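Local coordinates for protein Uly1 (Catenovulum maritimum, PDB 7DRQ) that cleaves the green-algal polysaccharide ulvan as a calcium-binding lyase of polysaccharide lyase family 24, probably by beta-elimination, at residues N408-G413 with P419-A424; T352-E355 with L359-I362; V74-Y79 with E120-L125; I89-Q94 with R149-L154. One frame throughout, in Å; residues are numbered along the deposited sequence.

Contact 1: N408-G413 with P419-A424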
loop_
_atom_site.group_PDB
_atom_site.type_symbol
_atom_site.label_atom_id
_atom_site.label_comp_id
_atom_site.label_asym_id
_atom_site.label_seq_id
_atom_site.Cartn_x
_atom_site.Cartn_y
_atom_site.Cartn_z
ATOM N N ASN A 408 -13.928 -17.283 -3.984
ATOM C CA ASN A 408 -12.566 -17.792 -3.905
ATOM C C ASN A 408 -11.602 -16.803 -3.261
ATOM O O ASN A 408 -11.853 -15.598 -3.189
ATOM C CB ASN A 408 -12.036 -18.143 -5.301
ATOM C CG ASN A 408 -12.851 -19.222 -5.963
ATOM O OD1 ASN A 408 -13.133 -20.254 -5.358
ATOM N ND2 ASN A 408 -13.249 -18.984 -7.203
ATOM N N ILE A 409 -10.471 -17.345 -2.808
ATOM C CA ILE A 409 -9.287 -16.548 -2.522
ATOM C C ILE A 409 -8.200 -16.954 -3.510
ATOM O O ILE A 409 -8.230 -18.040 -4.095
ATOM C CB ILE A 409 -8.786 -16.707 -1.067
ATOM C CG1 ILE A 409 -8.479 -18.179 -0.764
ATOM C CG2 ILE A 409 -9.800 -16.110 -0.087
ATOM C CD1 ILE A 409 -7.860 -18.405 0.646
ATOM N N TYR A 410 -7.228 -16.065 -3.692
ATOM C CA TYR A 410 -6.211 -16.251 -4.716
ATOM C C TYR A 410 -4.834 -15.887 -4.193
ATOM O O TYR A 410 -4.681 -14.920 -3.443
ATOM C CB TYR A 410 -6.482 -15.399 -5.957
ATOM C CG TYR A 410 -7.789 -15.684 -6.621
ATOM C CD1 TYR A 410 -7.886 -16.655 -7.614
ATOM C CD2 TYR A 410 -8.934 -14.976 -6.273
ATOM C CE1 TYR A 410 -9.088 -16.912 -8.242
ATOM C CE2 TYR A 410 -10.142 -15.237 -6.889
ATOM C CZ TYR A 410 -10.210 -16.200 -7.873
ATOM O OH TYR A 410 -11.410 -16.464 -8.489
ATOM N N ILE A 411 -3.836 -16.677 -4.613
ATOM C CA ILE A 411 -2.434 -16.294 -4.585
ATOM C C ILE A 411 -2.057 -15.928 -6.013
ATOM O O ILE A 411 -2.357 -16.680 -6.945
ATOM C CB ILE A 411 -1.548 -17.434 -4.057
ATOM C CG1 ILE A 411 -1.838 -17.716 -2.582
ATOM C CG2 ILE A 411 -0.067 -17.116 -4.266
ATOM C CD1 ILE A 411 -1.401 -19.109 -2.155
ATOM N N ILE A 412 -1.437 -14.765 -6.193
ATOM C CA ILE A 412 -1.086 -14.264 -7.518
ATOM C C ILE A 412 0.367 -13.817 -7.461
ATOM O O ILE A 412 0.751 -13.048 -6.571
ATOM C CB ILE A 412 -2.001 -13.108 -7.957
ATOM C CG1 ILE A 412 -3.461 -13.574 -8.021
ATOM C CG2 ILE A 412 -1.532 -12.516 -9.299
ATOM C CD1 ILE A 412 -4.470 -12.427 -8.022
ATOM N N GLY A 413 1.171 -14.288 -8.401
ATOM C CA GLY A 413 2.577 -13.988 -8.312
ATOM C C GLY A 413 3.294 -14.274 -9.605
ATOM O O GLY A 413 2.676 -14.497 -10.645
ATOM N N PRO A 419 3.450 -14.716 -14.791
ATOM C CA PRO A 419 2.334 -14.649 -13.838
ATOM C C PRO A 419 1.648 -15.999 -13.667
ATOM O O PRO A 419 1.423 -16.736 -14.630
ATOM C CB PRO A 419 1.396 -13.616 -14.471
ATOM C CG PRO A 419 2.301 -12.743 -15.273
ATOM C CD PRO A 419 3.344 -13.688 -15.840
ATOM N N PHE A 420 1.313 -16.322 -12.419
ATOM C CA PHE A 420 0.485 -17.476 -12.122
ATOM C C PHE A 420 -0.622 -17.043 -11.174
ATOM O O PHE A 420 -0.485 -16.054 -10.454
ATOM C CB PHE A 420 1.279 -18.623 -11.486
ATOM C CG PHE A 420 1.784 -18.329 -10.101
ATOM C CD1 PHE A 420 1.001 -18.606 -8.982
ATOM C CD2 PHE A 420 3.045 -17.789 -9.907
ATOM C CE1 PHE A 420 1.467 -18.338 -7.711
ATOM C CE2 PHE A 420 3.518 -17.521 -8.628
ATOM C CZ PHE A 420 2.728 -17.797 -7.532
ATOM N N VAL A 421 -1.703 -17.821 -11.170
ATOM C CA VAL A 421 -2.806 -17.657 -10.226
ATOM C C VAL A 421 -3.093 -19.006 -9.588
ATOM O O VAL A 421 -3.309 -19.997 -10.293
ATOM C CB VAL A 421 -4.080 -17.121 -10.898
ATOM C CG1 VAL A 421 -5.203 -16.997 -9.856
ATOM C CG2 VAL A 421 -3.820 -15.787 -11.596
ATOM N N GLU A 422 -3.096 -19.048 -8.261
ATOM C CA GLU A 422 -3.559 -20.205 -7.508
ATOM C C GLU A 422 -4.862 -19.831 -6.831
ATOM O O GLU A 422 -5.024 -18.694 -6.382
ATOM C CB GLU A 422 -2.535 -20.633 -6.466
ATOM C CG GLU A 422 -1.150 -20.787 -7.055
ATOM C CD GLU A 422 -0.639 -22.197 -6.989
ATOM O OE1 GLU A 422 0.487 -22.425 -7.484
ATOM O OE2 GLU A 422 -1.352 -23.075 -6.435
ATOM N N GLN A 423 -5.797 -20.770 -6.767
ATOM C CA GLN A 423 -7.132 -20.441 -6.283
ATOM C C GLN A 423 -7.588 -21.485 -5.280
ATOM O O GLN A 423 -7.298 -22.672 -5.435
ATOM C CB GLN A 423 -8.107 -20.340 -7.468
ATOM C CG GLN A 423 -9.516 -20.799 -7.228
ATOM C CD GLN A 423 -10.294 -20.896 -8.534
ATOM O OE1 GLN A 423 -10.045 -20.134 -9.471
ATOM N NE2 GLN A 423 -11.222 -21.841 -8.606
ATOM N N ALA A 424 -8.284 -21.030 -4.242
ATOM C CA ALA A 424 -8.869 -21.907 -3.235
ATOM C C ALA A 424 -10.266 -21.406 -2.913
ATOM O O ALA A 424 -10.516 -20.200 -2.925
ATOM C CB ALA A 424 -8.032 -21.949 -1.945
HETATM O O HOH W 1 -11.518 -17.901 -10.440
#

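Contact 2: T352-E355 with L359-I362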
loop_
_atom_site.group_PDB
_atom_site.type_symbol
_atom_site.label_atom_id
_atom_site.label_comp_id
_atom_site.label_asym_id
_atom_site.label_seq_id
_atom_site.Cartn_x
_atom_site.Cartn_y
_atom_site.Cartn_z
ATOM N N THR A 352 -7.739 -11.153 4.031
ATOM C CA THR A 352 -8.898 -10.795 3.224
ATOM C C THR A 352 -10.121 -11.436 3.863
ATOM O O THR A 352 -10.005 -12.294 4.741
ATOM C CB THR A 352 -8.727 -11.237 1.762
ATOM O OG1 THR A 352 -9.803 -10.715 0.973
ATOM C CG2 THR A 352 -8.732 -12.756 1.670
ATOM N N VAL A 353 -11.296 -10.970 3.448
ATOM C CA VAL A 353 -12.562 -11.610 3.777
ATOM C C VAL A 353 -13.322 -11.776 2.472
ATOM O O VAL A 353 -13.482 -10.807 1.725
ATOM C CB VAL A 353 -13.398 -10.796 4.795
ATOM C CG1 VAL A 353 -14.708 -11.536 5.119
ATOM C CG2 VAL A 353 -12.598 -10.524 6.066
ATOM N N THR A 354 -13.767 -12.998 2.185
ATOM C CA THR A 354 -14.481 -13.253 0.938
ATOM C C THR A 354 -15.916 -12.736 1.016
ATOM O O THR A 354 -16.429 -12.388 2.080
ATOM C CB THR A 354 -14.542 -14.743 0.625
ATOM O OG1 THR A 354 -15.447 -15.359 1.556
ATOM C CG2 THR A 354 -13.153 -15.400 0.733
ATOM N N GLU A 355 -16.579 -12.719 -0.143
ATOM C CA GLU A 355 -17.985 -12.337 -0.218
ATOM C C GLU A 355 -18.905 -13.276 0.556
ATOM O O GLU A 355 -20.094 -12.961 0.703
ATOM C CB GLU A 355 -18.438 -12.271 -1.687
ATOM C CG GLU A 355 -18.621 -13.641 -2.316
ATOM C CD GLU A 355 -19.157 -13.578 -3.737
ATOM O OE1 GLU A 355 -19.120 -12.488 -4.346
ATOM O OE2 GLU A 355 -19.617 -14.623 -4.237
ATOM N N LEU A 359 -12.884 -15.593 6.570
ATOM C CA LEU A 359 -11.782 -14.756 7.024
ATOM C C LEU A 359 -10.470 -15.501 6.811
ATOM O O LEU A 359 -10.344 -16.657 7.216
ATOM C CB LEU A 359 -11.953 -14.400 8.499
ATOM C CG LEU A 359 -10.724 -13.844 9.217
ATOM C CD1 LEU A 359 -10.391 -12.478 8.671
ATOM C CD2 LEU A 359 -10.953 -13.796 10.734
ATOM N N HIS A 360 -9.492 -14.825 6.206
ATOM C CA HIS A 360 -8.204 -15.418 5.866
ATOM C C HIS A 360 -7.090 -14.445 6.211
ATOM O O HIS A 360 -7.169 -13.268 5.847
ATOM C CB HIS A 360 -8.137 -15.762 4.372
ATOM C CG HIS A 360 -9.073 -16.852 3.972
ATOM N ND1 HIS A 360 -8.702 -18.178 3.956
ATOM C CD2 HIS A 360 -10.373 -16.820 3.602
ATOM C CE1 HIS A 360 -9.734 -18.919 3.600
ATOM N NE2 HIS A 360 -10.757 -18.118 3.364
ATOM N N LEU A 361 -6.051 -14.934 6.896
ATOM C CA LEU A 361 -4.852 -14.152 7.192
ATOM C C LEU A 361 -3.611 -15.003 6.977
ATOM O O LEU A 361 -3.588 -16.184 7.334
ATOM C CB LEU A 361 -4.827 -13.632 8.636
ATOM C CG LEU A 361 -6.118 -12.975 9.133
ATOM C CD1 LEU A 361 -6.986 -13.963 9.922
ATOM C CD2 LEU A 361 -5.783 -11.757 9.976
ATOM N N ILE A 362 -2.564 -14.386 6.433
ATOM C CA ILE A 362 -1.311 -15.083 6.183
ATOM C C ILE A 362 -0.169 -14.295 6.815
ATOM O O ILE A 362 -0.264 -13.087 7.042
ATOM C CB ILE A 362 -1.050 -15.300 4.679
ATOM C CG1 ILE A 362 -0.945 -13.965 3.947
ATOM C CG2 ILE A 362 -2.151 -16.167 4.074
ATOM C CD1 ILE A 362 -0.436 -14.109 2.520
#

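Contact 3: V74-Y79 with E120-L125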
loop_
_atom_site.group_PDB
_atom_site.type_symbol
_atom_site.label_atom_id
_atom_site.label_comp_id
_atom_site.label_asym_id
_atom_site.label_seq_id
_atom_site.Cartn_x
_atom_site.Cartn_y
_atom_site.Cartn_z
ATOM N N VAL A 74 6.520 12.770 -11.085
ATOM C CA VAL A 74 5.296 12.033 -10.781
ATOM C C VAL A 74 4.430 11.948 -12.034
ATOM O O VAL A 74 4.120 12.968 -12.661
ATOM C CB VAL A 74 4.542 12.726 -9.634
ATOM C CG1 VAL A 74 3.122 12.188 -9.516
ATOM C CG2 VAL A 74 5.308 12.572 -8.306
HETATM N N MSE A 75 4.030 10.732 -12.403
HETATM C CA MSE A 75 3.211 10.524 -13.607
HETATM C C MSE A 75 1.893 9.845 -13.292
HETATM O O MSE A 75 1.818 9.015 -12.392
HETATM C CB MSE A 75 3.942 9.669 -14.648
HETATM C CG MSE A 75 5.423 9.959 -14.813
HETATM SE SE MSE A 75 5.747 11.688 -15.639
HETATM C CE MSE A 75 4.853 11.454 -17.368
ATOM N N LEU A 76 0.858 10.175 -14.070
ATOM C CA LEU A 76 -0.442 9.530 -13.970
ATOM C C LEU A 76 -0.887 9.129 -15.369
ATOM O O LEU A 76 -1.031 9.989 -16.241
ATOM C CB LEU A 76 -1.472 10.460 -13.310
ATOM C CG LEU A 76 -2.910 9.921 -13.372
ATOM C CD1 LEU A 76 -3.015 8.599 -12.609
ATOM C CD2 LEU A 76 -3.919 10.950 -12.845
ATOM N N THR A 77 -1.074 7.829 -15.586
ATOM C CA THR A 77 -1.486 7.284 -16.878
ATOM C C THR A 77 -2.901 6.741 -16.767
ATOM O O THR A 77 -3.257 6.108 -15.765
ATOM C CB THR A 77 -0.547 6.158 -17.331
ATOM O OG1 THR A 77 0.779 6.666 -17.494
ATOM C CG2 THR A 77 -1.020 5.565 -18.672
ATOM N N ARG A 78 -3.714 6.995 -17.785
ATOM C CA ARG A 78 -5.065 6.459 -17.833
ATOM C C ARG A 78 -5.208 5.646 -19.107
ATOM O O ARG A 78 -5.041 6.186 -20.202
ATOM C CB ARG A 78 -6.111 7.576 -17.788
ATOM C CG ARG A 78 -7.543 7.047 -17.713
ATOM C CD ARG A 78 -8.560 8.182 -17.827
ATOM N NE ARG A 78 -8.563 8.747 -19.178
ATOM C CZ ARG A 78 -9.336 9.755 -19.572
ATOM N NH1 ARG A 78 -10.201 10.320 -18.720
ATOM N NH2 ARG A 78 -9.252 10.205 -20.823
ATOM N N TYR A 79 -5.497 4.357 -18.955
ATOM C CA TYR A 79 -5.759 3.454 -20.072
ATOM C C TYR A 79 -7.264 3.265 -20.220
ATOM O O TYR A 79 -7.963 2.983 -19.240
ATOM C CB TYR A 79 -5.063 2.106 -19.844
ATOM C CG TYR A 79 -5.516 1.026 -20.793
ATOM C CD1 TYR A 79 -5.042 0.984 -22.097
ATOM C CD2 TYR A 79 -6.426 0.056 -20.395
ATOM C CE1 TYR A 79 -5.460 0.005 -22.983
ATOM C CE2 TYR A 79 -6.850 -0.943 -21.287
ATOM C CZ TYR A 79 -6.361 -0.955 -22.575
ATOM O OH TYR A 79 -6.787 -1.938 -23.457
ATOM N N GLU A 120 -16.344 11.843 -9.590
ATOM C CA GLU A 120 -15.291 11.584 -10.580
ATOM C C GLU A 120 -14.050 12.456 -10.373
ATOM O O GLU A 120 -13.283 12.700 -11.315
ATOM C CB GLU A 120 -15.825 11.735 -12.010
ATOM C CG GLU A 120 -16.748 10.590 -12.403
ATOM C CD GLU A 120 -17.068 10.554 -13.891
ATOM O OE1 GLU A 120 -16.890 11.586 -14.578
ATOM O OE2 GLU A 120 -17.490 9.483 -14.376
ATOM N N THR A 121 -13.820 12.919 -9.142
ATOM C CA THR A 121 -12.544 13.557 -8.840
ATOM C C THR A 121 -11.439 12.509 -8.767
ATOM O O THR A 121 -11.675 11.342 -8.436
ATOM C CB THR A 121 -12.601 14.311 -7.518
ATOM O OG1 THR A 121 -13.155 13.452 -6.523
ATOM C CG2 THR A 121 -13.440 15.605 -7.638
ATOM N N ILE A 122 -10.227 12.939 -9.096
ATOM C CA ILE A 122 -9.030 12.118 -9.022
ATOM C C ILE A 122 -8.205 12.605 -7.844
ATOM O O ILE A 122 -8.034 13.813 -7.662
ATOM C CB ILE A 122 -8.206 12.214 -10.316
ATOM C CG1 ILE A 122 -9.088 11.908 -11.533
ATOM C CG2 ILE A 122 -6.951 11.310 -10.238
ATOM C CD1 ILE A 122 -8.463 12.333 -12.854
ATOM N N HIS A 123 -7.683 11.669 -7.060
ATOM C CA HIS A 123 -6.892 12.003 -5.879
ATOM C C HIS A 123 -5.541 11.312 -5.938
ATOM O O HIS A 123 -5.468 10.116 -6.240
ATOM C CB HIS A 123 -7.656 11.614 -4.622
ATOM C CG HIS A 123 -9.022 12.209 -4.588
ATOM N ND1 HIS A 123 -9.279 13.428 -3.998
ATOM C CD2 HIS A 123 -10.187 11.808 -5.151
ATOM C CE1 HIS A 123 -10.552 13.735 -4.165
ATOM N NE2 HIS A 123 -11.129 12.767 -4.855
ATOM N N LEU A 124 -4.484 12.073 -5.651
ATOM C CA LEU A 124 -3.110 11.581 -5.644
ATOM C C LEU A 124 -2.430 11.959 -4.336
ATOM O O LEU A 124 -2.503 13.117 -3.909
ATOM C CB LEU A 124 -2.307 12.163 -6.809
ATOM C CG LEU A 124 -2.815 11.785 -8.199
ATOM C CD1 LEU A 124 -2.227 12.729 -9.224
ATOM C CD2 LEU A 124 -2.421 10.336 -8.502
ATOM N N LEU A 125 -1.735 10.999 -3.738
ATOM C CA LEU A 125 -0.915 11.230 -2.555
ATOM C C LEU A 125 0.465 10.664 -2.822
ATOM O O LEU A 125 0.583 9.508 -3.237
ATOM C CB LEU A 125 -1.537 10.560 -1.334
ATOM C CG LEU A 125 -2.791 11.261 -0.820
ATOM C CD1 LEU A 125 -3.539 10.353 0.127
ATOM C CD2 LEU A 125 -2.457 12.590 -0.133
#

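Contact 4: I89-Q94 with R149-L154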
loop_
_atom_site.group_PDB
_atom_site.type_symbol
_atom_site.label_atom_id
_atom_site.label_comp_id
_atom_site.label_asym_id
_atom_site.label_seq_id
_atom_site.Cartn_x
_atom_site.Cartn_y
_atom_site.Cartn_z
ATOM N N ILE A 89 -0.245 12.166 -17.775
ATOM C CA ILE A 89 -0.055 13.523 -17.271
ATOM C C ILE A 89 1.244 13.548 -16.491
ATOM O O ILE A 89 1.465 12.693 -15.624
ATOM C CB ILE A 89 -1.217 13.974 -16.370
ATOM C CG1 ILE A 89 -2.538 14.046 -17.149
ATOM C CG2 ILE A 89 -0.883 15.316 -15.726
ATOM C CD1 ILE A 89 -3.747 14.389 -16.251
ATOM N N GLU A 90 2.100 14.522 -16.790
ATOM C CA GLU A 90 3.319 14.747 -16.025
ATOM C C GLU A 90 3.066 15.824 -14.977
ATOM O O GLU A 90 2.639 16.935 -15.311
ATOM C CB GLU A 90 4.475 15.164 -16.935
ATOM C CG GLU A 90 5.739 15.509 -16.180
ATOM C CD GLU A 90 6.779 16.179 -17.055
ATOM O OE1 GLU A 90 6.758 15.954 -18.278
ATOM O OE2 GLU A 90 7.611 16.933 -16.513
ATOM N N PHE A 91 3.342 15.501 -13.733
ATOM C CA PHE A 91 3.216 16.460 -12.648
ATOM C C PHE A 91 4.562 17.110 -12.353
ATOM O O PHE A 91 5.613 16.502 -12.565
ATOM C CB PHE A 91 2.675 15.784 -11.379
ATOM C CG PHE A 91 1.188 15.587 -11.407
ATOM C CD1 PHE A 91 0.640 14.487 -12.041
ATOM C CD2 PHE A 91 0.335 16.517 -10.826
ATOM C CE1 PHE A 91 -0.735 14.319 -12.101
ATOM C CE2 PHE A 91 -1.048 16.349 -10.875
ATOM C CZ PHE A 91 -1.579 15.252 -11.508
ATOM N N PRO A 92 4.554 18.363 -11.893
ATOM C CA PRO A 92 5.830 19.055 -11.655
ATOM C C PRO A 92 6.679 18.408 -10.579
ATOM O O PRO A 92 7.911 18.493 -10.650
ATOM C CB PRO A 92 5.394 20.471 -11.242
ATOM C CG PRO A 92 4.023 20.644 -11.809
ATOM C CD PRO A 92 3.395 19.274 -11.871
ATOM N N HIS A 93 6.068 17.776 -9.579
ATOM C CA HIS A 93 6.842 17.240 -8.464
ATOM C C HIS A 93 7.780 16.123 -8.911
ATOM O O HIS A 93 7.408 15.265 -9.713
ATOM C CB HIS A 93 5.928 16.689 -7.384
ATOM C CG HIS A 93 6.669 16.244 -6.160
ATOM N ND1 HIS A 93 7.201 17.138 -5.255
ATOM C CD2 HIS A 93 6.985 15.010 -5.703
ATOM C CE1 HIS A 93 7.796 16.472 -4.279
ATOM N NE2 HIS A 93 7.685 15.180 -4.530
ATOM N N GLN A 94 8.982 16.100 -8.332
ATOM C CA GLN A 94 9.968 15.058 -8.590
ATOM C C GLN A 94 10.279 14.338 -7.289
ATOM O O GLN A 94 10.332 14.965 -6.233
ATOM C CB GLN A 94 11.271 15.629 -9.179
ATOM C CG GLN A 94 11.093 16.359 -10.508
ATOM C CD GLN A 94 12.227 17.319 -10.783
ATOM O OE1 GLN A 94 12.257 18.430 -10.246
ATOM N NE2 GLN A 94 13.179 16.890 -11.605
ATOM N N ARG A 149 1.663 15.796 0.937
ATOM C CA ARG A 149 1.668 16.068 -0.503
ATOM C C ARG A 149 0.440 15.452 -1.170
ATOM O O ARG A 149 0.412 14.251 -1.455
ATOM C CB ARG A 149 2.968 15.559 -1.134
ATOM C CG ARG A 149 4.200 16.280 -0.583
ATOM C CD ARG A 149 5.529 15.610 -0.935
ATOM N NE ARG A 149 6.616 16.548 -0.656
ATOM C CZ ARG A 149 7.904 16.235 -0.569
ATOM N NH1 ARG A 149 8.306 14.980 -0.727
ATOM N NH2 ARG A 149 8.790 17.196 -0.327
ATOM N N TYR A 150 -0.560 16.288 -1.447
ATOM C CA TYR A 150 -1.847 15.853 -1.974
ATOM C C TYR A 150 -2.165 16.633 -3.240
ATOM O O TYR A 150 -2.060 17.866 -3.258
ATOM C CB TYR A 150 -2.937 16.069 -0.910
ATOM C CG TYR A 150 -4.364 15.855 -1.358
ATOM C CD1 TYR A 150 -4.738 14.716 -2.065
ATOM C CD2 TYR A 150 -5.350 16.780 -1.029
ATOM C CE1 TYR A 150 -6.063 14.520 -2.471
ATOM C CE2 TYR A 150 -6.677 16.593 -1.411
ATOM C CZ TYR A 150 -7.026 15.464 -2.134
ATOM O OH TYR A 150 -8.338 15.282 -2.508
ATOM N N SER A 151 -2.572 15.924 -4.289
ATOM C CA SER A 151 -3.028 16.558 -5.519
ATOM C C SER A 151 -4.410 16.017 -5.859
ATOM O O SER A 151 -4.719 14.851 -5.592
ATOM C CB SER A 151 -2.044 16.302 -6.681
ATOM O OG SER A 151 -0.848 17.046 -6.506
ATOM N N TYR A 152 -5.255 16.872 -6.434
ATOM C CA TYR A 152 -6.614 16.443 -6.722
ATOM C C TYR A 152 -7.183 17.259 -7.870
ATOM O O TYR A 152 -6.674 18.324 -8.227
ATOM C CB TYR A 152 -7.528 16.539 -5.490
ATOM C CG TYR A 152 -7.810 17.951 -5.029
ATOM C CD1 TYR A 152 -6.882 18.654 -4.253
ATOM C CD2 TYR A 152 -8.996 18.586 -5.360
ATOM C CE1 TYR A 152 -7.145 19.958 -3.816
ATOM C CE2 TYR A 152 -9.266 19.893 -4.929
ATOM C CZ TYR A 152 -8.331 20.571 -4.170
ATOM O OH TYR A 152 -8.602 21.864 -3.744
ATOM N N SER A 153 -8.265 16.749 -8.426
ATOM C CA SER A 153 -8.779 17.231 -9.696
ATOM C C SER A 153 -10.139 17.896 -9.521
ATOM O O SER A 153 -10.769 17.849 -8.456
ATOM C CB SER A 153 -8.896 16.072 -10.688
ATOM O OG SER A 153 -10.117 15.392 -10.463
ATOM N N LEU A 154 -10.584 18.514 -10.611
ATOM C CA LEU A 154 -11.968 18.918 -10.745
ATOM C C LEU A 154 -12.882 17.704 -10.704
ATOM O O LEU A 154 -12.492 16.582 -11.046
ATOM C CB LEU A 154 -12.189 19.636 -12.078
ATOM C CG LEU A 154 -11.324 20.858 -12.368
ATOM C CD1 LEU A 154 -11.524 21.288 -13.839
ATOM C CD2 LEU A 154 -11.715 21.959 -11.401
#

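Contact 1: N408-G413 with P419-A424
F420 lays its ring over the backbone of G413. The CA of G413 stands 4.1 Å from the centre of the F420 ring, over its face, in a CH-pi contact. The ring gets there because its CG sits between the backbone N and the carbonyl carbon (chi1 68°), which folds it back across the neighbouring strand. Beside it, CG2 of I411 touches CE1 of F420 at 4.0 Å. G413 has no side chain there, and a CB would press tightly on the ring. Changing F420 to an alanine would probably uncover G413 and open a gap beside the CG2 methyl of I411. On the other face of the sheet, the Y410 ring carbon CD1 meets CG1 of V421 at 3.5 Å. The CE1 side of the same ring runs along Q423, with ring and amide planes nearly perpendicular. The amides of N408 and Q423 stack, their planes 16° apart, with ND2 of N408 3.8 Å from CD of Q423. A water donates to OE1 of Q423. These side chains ride on a beta hairpin, the two middle strands of a four-stranded propeller blade. Six backbone bonds tie the pair in antiparallel register. A nearly straight one runs from E422 N to I411 O at 2.8 Å. Further out, R433 on the next strand forms a salt bridge with OE1 of E422 and a cation-pi contact with F420. L456 of strand 455-462 packs on I412 and V421, from the neighbouring blade.

Contact 2: T352-E355 with L359-I362
T352 pairs with H360 through two backbone bonds, N of T352 to O of H360 at 2.8 Å and N of H360 to O of T352 at 3.0 Å. Both are fairly straight, and they make this an antiparallel hydrogen-bonded pair in a beta hairpin. The side chains of T352 and H360 lie side by side and point the same way. Contact is made by the methyl of the threonine, whose CG2 is 4.1 Å from CB of H360. OG1 is anti to the backbone N (chi1 -173°), which puts CG2 between the backbone N and the carbonyl carbon, where it meets that CB. V353 follows as a non-hydrogen-bonded pair with L359, on the other face of the sheet. Its CG2 meets CD1 of L359 at 3.9 Å, the two side chains crossing at a slant. Y295 of strand 290-298, in the preceding blade of the propeller, packs on both. T354 lies where the strand gives way to the turn. Its CG2 reaches CD2 of the H360 ring at 4.2 Å. Its hydroxyl is turned to the turn itself, where OG1 bonds to OD2 of D358 and to N of N356. I409 of the next blade packs on T352, T354 and H360. The H360 ring bonds through ND1 to H380 and through NE2 to the backbone N of G427. NE2 therefore probably accepts. Both ring nitrogens of this buried histidine thus have partners, so the ring is likely to be held in one orientation.

Contact 3: V74-Y79 with E120-L125
This is a purely apolar contact between two neighbouring blades of the beta-propeller, where L76 packs against I122 and L124. Strand 73-80 belongs to a four-stranded antiparallel sheet and strand 122-126 to the next sheet along the chain. The strands do not pair. The CA atoms of L76 and L124 are 9.0 Å apart, so side chains fill the space between the backbones. One methyl does the touching: CD2 of L76 lies 4.0 Å from CG2 of I122. The same CD2 is 4.4 Å from CD1 of L124, a looser approach. In L76 the CG is anti to the backbone N (chi1 171°), which carries the branched end across to the other sheet. The I122 side chain crosses it at a slant. V113 of strand 111-115 packs on both L76 and L124, and I115 packs on I122. F91 of strand 86-91 adds to the cover over L124. H123 points to the other face of its strand. There its NE2 donates to OG1 of T121 at 2.7 Å, its ND1 bonds to OH of Y150, and its ring meets Y233 edge-to-face. The polar ring of H123 is thus held apart from the apolar contact. Between L76 and the pair I122 and L124 only methyl groups meet, so the sheets are joined here by dispersion and exclusion of water, without directed bonds.

Contact 4: I89-Q94 with R149-L154
F91 and S151 face each other across two backbones that run well apart, their CA atoms 9.5 Å from one another. The interface lies between adjacent blades of the beta-propeller. Strand 86-91 ends one blade, and the chain turns a corner at P92 before strand 93-94. Strand 150-152 belongs to the next blade. Beyond the corner, H93 and R149 make the closer contact. CE1 of H93 stands 3.7 Å from CZ of R149, over the face of the guanidinium. The planes of the two groups are 53° apart, so they do not stack flat. NE2 of H93 lies 3.9 Å from NH1 of R149 without a bond between them. The R149 chain is extended from CG to NE, which lets its head reach H93. Other residues hold the polar ends. D127 takes NE2 of H93 through OD2 and NH1 of R149 through its backbone O, while D146 makes a salt bridge with NH2. With an alanine at R149, D146 would probably lose its charge partner and H93 the flat group beneath its CE1. The side chain of H93 comes to about 3 Å (nearest atoms) from that of K185, a residue of the calcium site. S151 OG bonds to O of Y184 and to OH of Y126. Its CB carries the remaining touch, 4.3 Å from CE2 of F91.

Contacts 1 and 2 are hairpins within single blades, and contacts 3 and 4 bridge two blades. The first pair relies on backbone bonds, the second on side chains alone. Contact 1 is partly exposed. The other three are buried. Contacts 1 and 2 touch where I409 reaches T352, T354 and H360. Contacts 3 and 4 share the same two sheets, their centres 8 Å apart, and their segments alternate along the chain. L76 O and I89 N probably bond at 2.8 Å. Contact 3 is wholly apolar, but contact 4 turns polar toward a calcium site. Contacts 1 and 4 lie on opposite sides of the chain's centre.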